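Nab2 (Chaetomium thermophilum, PDB 4LJ0) probably binds polyadenosine RNA in the nucleus through zinc fingers, three of which make up this fragment, here in complex with polyadenosine. Local coordinates at residues P9-N13 with P14-F18. Residues are numbered along the deposited sequence; the frame is centred on the assembly and turned at random.
Sequences PNCAN and PLCAF. With ZN (zinc ion), chain F; nucleotides of chain D; nucleotides of chain C.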
ATOM      1  N   PRO A   9      -8.752   1.589   7.308  1.00 47.85           N
ATOM      2  CA  PRO A   9      -9.757   2.006   8.292  1.00 47.88           C
ATOM      3  C   PRO A   9      -9.722   1.198   9.591  1.00 55.95           C
ATOM      4  O   PRO A   9     -10.729   1.151  10.300  1.00 51.82           O
ATOM      5  CB  PRO A   9     -11.066   1.747   7.551  1.00 47.76           C
ATOM      6  CG  PRO A   9     -10.774   0.533   6.740  1.00 45.35           C
ATOM      7  CD  PRO A   9      -9.320   0.636   6.336  1.00 48.03           C
ATOM      8  N   ASN A  10      -8.582   0.580   9.892  1.00 56.59           N
ATOM      9  CA  ASN A  10      -8.422  -0.197  11.120  1.00 49.30           C
ATOM     10  C   ASN A  10      -7.258   0.310  11.959  1.00 50.16           C
ATOM     11  O   ASN A  10      -6.456  -0.472  12.470  1.00 53.83           O
ATOM     12  CB  ASN A  10      -8.230  -1.683  10.795  1.00 50.64           C
ATOM     13  CG  ASN A  10      -9.453  -2.297  10.145  1.00 59.11           C
ATOM     14  OD1 ASN A  10      -9.375  -2.871   9.059  1.00 70.25           O
ATOM     15  ND2 ASN A  10     -10.597  -2.173  10.807  1.00 50.97           N
ATOM     16  N   CYS A  11      -7.174   1.628  12.092  1.00 49.94           N
ATOM     17  CA  CYS A  11      -6.135   2.255  12.890  1.00 53.65           C
ATOM     18  C   CYS A  11      -6.532   2.253  14.364  1.00 54.53           C
ATOM     19  O   CYS A  11      -7.614   2.717  14.721  1.00 53.82           O
ATOM     20  CB  CYS A  11      -5.899   3.684  12.409  1.00 51.56           C
ATOM     21  SG  CYS A  11      -4.556   4.513  13.274  1.00 48.28           S
ATOM     22  N   ALA A  12      -5.646   1.737  15.211  1.00 52.66           N
ATOM     23  CA  ALA A  12      -5.929   1.575  16.636  1.00 52.64           C
ATOM     24  C   ALA A  12      -5.281   2.661  17.496  1.00 50.20           C
ATOM     25  O   ALA A  12      -5.419   2.651  18.720  1.00 52.13           O
ATOM     26  CB  ALA A  12      -5.465   0.207  17.098  1.00 61.03           C
ATOM     27  N   ASN A  13      -4.572   3.587  16.858  1.00 50.05           N
ATOM     28  CA  ASN A  13      -3.905   4.668  17.575  1.00 50.20           C
ATOM     29  C   ASN A  13      -4.740   5.943  17.491  1.00 54.35           C
ATOM     30  O   ASN A  13      -4.764   6.596  16.449  1.00 58.83           O
ATOM     31  CB  ASN A  13      -2.512   4.909  16.990  1.00 43.73           C
ATOM     32  CG  ASN A  13      -1.707   5.927  17.780  1.00 48.72           C
ATOM     33  OD1 ASN A  13      -2.241   6.652  18.622  1.00 49.16           O
ATOM     34  ND2 ASN A  13      -0.410   5.994  17.501  1.00 44.87           N
ATOM     35  N   PRO A  14      -5.431   6.307  18.585  1.00 54.97           N
ATOM     36  CA  PRO A  14      -6.282   7.502  18.529  1.00 58.03           C
ATOM     37  C   PRO A  14      -5.508   8.795  18.280  1.00 61.08           C
ATOM     38  O   PRO A  14      -6.113   9.790  17.879  1.00 68.24           O
ATOM     39  CB  PRO A  14      -6.948   7.533  19.912  1.00 59.38           C
ATOM     40  CG  PRO A  14      -6.085   6.691  20.783  1.00 63.13           C
ATOM     41  CD  PRO A  14      -5.518   5.635  19.895  1.00 60.37           C
ATOM     42  N   LEU A  15      -4.199   8.779  18.512  1.00 56.20           N
ATOM     43  CA  LEU A  15      -3.365   9.957  18.287  1.00 54.35           C
ATOM     44  C   LEU A  15      -2.483   9.784  17.058  1.00 51.04           C
ATOM     45  O   LEU A  15      -1.450  10.439  16.938  1.00 51.28           O
ATOM     46  CB  LEU A  15      -2.484  10.232  19.508  1.00 56.71           C
ATOM     47  CG  LEU A  15      -3.198  10.381  20.854  1.00 62.46           C
ATOM     48  CD1 LEU A  15      -2.198  10.771  21.927  1.00 60.66           C
ATOM     49  CD2 LEU A  15      -4.328  11.400  20.776  1.00 62.85           C
ATOM     50  N   CYS A  16      -2.890   8.900  16.151  1.00 52.23           N
ATOM     51  CA  CYS A  16      -2.137   8.659  14.928  1.00 53.04           C
ATOM     52  C   CYS A  16      -1.945   9.966  14.173  1.00 51.48           C
ATOM     53  O   CYS A  16      -2.892  10.730  13.996  1.00 51.24           O
ATOM     54  CB  CYS A  16      -2.864   7.653  14.035  1.00 53.49           C
ATOM     55  SG  CYS A  16      -1.917   7.177  12.578  1.00 52.14           S
ATOM     56  N   ALA A  17      -0.714  10.214  13.736  1.00 52.62           N
ATOM     57  CA  ALA A  17      -0.371  11.461  13.060  1.00 54.27           C
ATOM     58  C   ALA A  17      -0.343  11.294  11.545  1.00 55.42           C
ATOM     59  O   ALA A  17      -0.167  12.263  10.811  1.00 57.33           O
ATOM     60  CB  ALA A  17       0.968  11.963  13.552  1.00 53.98           C
ATOM     61  N   PHE A  18      -0.503  10.062  11.077  1.00 52.57           N
ATOM     62  CA  PHE A  18      -0.547   9.806   9.646  1.00 48.29           C
ATOM     63  C   PHE A  18      -1.926  10.179   9.111  1.00 51.32           C
ATOM     64  O   PHE A  18      -2.890  10.285   9.869  1.00 57.45           O
ATOM     65  CB  PHE A  18      -0.202   8.343   9.348  1.00 41.94           C
ATOM     66  CG  PHE A  18       1.248   8.007   9.596  1.00 44.78           C
ATOM     67  CD1 PHE A  18       1.716   7.814  10.886  1.00 44.46           C
ATOM     68  CD2 PHE A  18       2.138   7.892   8.543  1.00 51.12           C
ATOM     69  CE1 PHE A  18       3.045   7.510  11.120  1.00 52.22           C
ATOM     70  CE2 PHE A  18       3.470   7.588   8.768  1.00 58.14           C
ATOM     71  CZ  PHE A  18       3.924   7.398  10.061  1.00 53.11           C
TER
HETATM   72 ZN    ZN F 501      -3.716   5.919  11.683  1.00 47.71          ZN
ATOM     73  P     A D   2     -11.140  -2.706  14.885  1.00139.38           P
ATOM     74  OP1   A D   2     -12.064  -2.688  13.721  1.00137.23           O
ATOM     75  OP2   A D   2     -11.314  -3.731  15.943  1.00139.12           O
ATOM     76  O5'   A D   2      -9.650  -2.829  14.326  1.00 85.84           O
ATOM     77  C5'   A D   2      -8.534  -2.526  15.155  1.00 75.12           C
ATOM     78  C4'   A D   2      -7.290  -3.286  14.759  1.00 68.20           C
ATOM     79  O4'   A D   2      -6.191  -2.820  15.585  1.00 66.33           O
ATOM     80  C3'   A D   2      -7.355  -4.793  14.972  1.00 66.96           C
ATOM     81  O3'   A D   2      -6.466  -5.434  14.054  1.00 65.38           O
ATOM     82  C2'   A D   2      -6.820  -4.941  16.392  1.00 70.34           C
ATOM     83  O2'   A D   2      -6.317  -6.223  16.700  1.00 71.58           O
ATOM     84  C1'   A D   2      -5.725  -3.876  16.410  1.00 65.99           C
ATOM     85  N9    A D   2      -5.442  -3.315  17.733  1.00 60.70           N
ATOM     86  C8    A D   2      -4.272  -3.402  18.448  1.00 57.76           C
ATOM     87  N7    A D   2      -4.314  -2.785  19.603  1.00 53.50           N
ATOM     88  C5    A D   2      -5.592  -2.251  19.654  1.00 52.20           C
ATOM     89  C6    A D   2      -6.260  -1.482  20.624  1.00 57.94           C
ATOM     90  N6    A D   2      -5.711  -1.099  21.780  1.00 55.24           N
ATOM     91  N1    A D   2      -7.531  -1.108  20.363  1.00 62.17           N
ATOM     92  C2    A D   2      -8.083  -1.492  19.206  1.00 59.78           C
ATOM     93  N3    A D   2      -7.559  -2.214  18.219  1.00 60.45           N
ATOM     94  C4    A D   2      -6.298  -2.570  18.508  1.00 59.47           C
TER
ATOM     95  P     A C   2       2.262  -4.884  16.415  1.00 63.03           P
ATOM     96  OP1   A C   2       3.098  -5.799  17.237  1.00 65.90           O
ATOM     97  OP2   A C   2       2.446  -4.849  14.943  1.00 65.22           O
ATOM     98  O5'   A C   2       0.738  -5.240  16.708  1.00 72.08           O
ATOM     99  C5'   A C   2      -0.275  -4.246  16.604  1.00 61.96           C
ATOM    100  C4'   A C   2      -1.494  -4.765  15.885  1.00 59.34           C
ATOM    101  O4'   A C   2      -2.450  -3.681  15.756  1.00 56.71           O
ATOM    102  C3'   A C   2      -1.239  -5.271  14.470  1.00 61.17           C
ATOM    103  O3'   A C   2      -2.159  -6.317  14.159  1.00 65.28           O
ATOM    104  C2'   A C   2      -1.520  -4.040  13.614  1.00 59.01           C
ATOM    105  O2'   A C   2      -1.884  -4.326  12.282  1.00 61.47           O
ATOM    106  C1'   A C   2      -2.661  -3.375  14.387  1.00 58.39           C
ATOM    107  N9    A C   2      -2.704  -1.914  14.279  1.00 52.98           N
ATOM    108  C8    A C   2      -3.820  -1.134  14.107  1.00 48.13           C
ATOM    109  N7    A C   2      -3.571   0.152  14.081  1.00 50.64           N
ATOM    110  C5    A C   2      -2.200   0.230  14.259  1.00 48.07           C
ATOM    111  C6    A C   2      -1.319   1.324  14.328  1.00 48.62           C
ATOM    112  N6    A C   2      -1.710   2.594  14.215  1.00 43.11           N
ATOM    113  N1    A C   2      -0.005   1.066  14.516  1.00 48.57           N
ATOM    114  C2    A C   2       0.386  -0.208  14.629  1.00 45.64           C
ATOM    115  N3    A C   2      -0.349  -1.317  14.584  1.00 51.18           N
ATOM    116  C4    A C   2      -1.650  -1.031  14.394  1.00 50.83           C
TER
ATOM    117  P     A D   3      -6.935  -6.708  13.194  1.00 88.70           P
ATOM    118  OP1   A D   3      -8.212  -7.213  13.759  1.00 87.96           O
ATOM    119  OP2   A D   3      -5.776  -7.632  13.073  1.00 82.75           O
ATOM    120  O5'   A D   3      -7.223  -6.116  11.741  1.00103.33           O
ATOM    121  C5'   A D   3      -8.461  -5.478  11.441  1.00 99.41           C
ATOM    122  C4'   A D   3      -9.422  -6.393  10.712  1.00 97.67           C
ATOM    123  O4'   A D   3      -9.473  -6.028   9.302  1.00 91.71           O
ATOM    124  C3'   A D   3      -9.090  -7.890  10.758  1.00101.61           C
ATOM    125  O3'   A D   3     -10.281  -8.657  10.945  1.00106.60           O
ATOM    126  C2'   A D   3      -8.508  -8.158   9.373  1.00 96.43           C
ATOM    127  O2'   A D   3      -8.639  -9.491   8.926  1.00 99.37           O
ATOM    128  C1'   A D   3      -9.309  -7.187   8.512  1.00 86.70           C
ATOM    129  N9    A D   3      -8.658  -6.845   7.242  1.00 71.24           N
ATOM    130  C8    A D   3      -7.425  -6.280   7.021  1.00 69.14           C
ATOM    131  N7    A D   3      -7.133  -6.135   5.747  1.00 65.71           N
ATOM    132  C5    A D   3      -8.240  -6.647   5.082  1.00 57.23           C
ATOM    133  C6    A D   3      -8.562  -6.786   3.716  1.00 55.55           C
ATOM    134  N6    A D   3      -7.768  -6.411   2.711  1.00 62.65           N
ATOM    135  N1    A D   3      -9.751  -7.341   3.403  1.00 54.96           N
ATOM    136  C2    A D   3     -10.560  -7.722   4.397  1.00 50.03           C
ATOM    137  N3    A D   3     -10.372  -7.641   5.711  1.00 56.45           N
ATOM    138  C4    A D   3      -9.181  -7.087   5.993  1.00 57.98           C
TER
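SG of Cys-11, 3.6 Å from CB of Cys-16, is gripped from two sides of its chemistry: it binds zinc at 2.3 Å and takes a weak bond from N6 of adenosine A2 of chain C. Cys-16 brings a second sulfur, its SG 2.4 Å from zinc, and Cys-5 and His-20 complete the site. A weak bond from N of Phe-18 also reaches the Cys-16 thiolate. The turn that delivers Cys-16 is built on Asn-13. With CG anti to the backbone N (chi1 -174°), the side chain of Asn-13 swings forward over the residues that follow it and forms an Asx turn: OD1 takes the backbone N-H of Leu-15 (OD1 to N 2.9 Å), the donor standing about 41° out of the amide plane. Its main-chain O meanwhile accepts the N-H of Cys-16 (N to O 3.0 Å) and closes a type I beta turn, Asn-13 to Cys-16, with Pro-14 at the second position. Were Asn-13 an alanine, the N-H of Leu-15 would probably lose this acceptor and the turn be less firmly set. On the RNA side, N of Ala-12 donates to N7 of A2 of chain C at 2.8 Å, while its CB rests on the face of the adenine of A2 of chain D, 3.2 Å from C4. Metal ligation and Hoogsteen-edge reading of adenine thus share one loop, within a CCCH zinc finger of the Nab2 type.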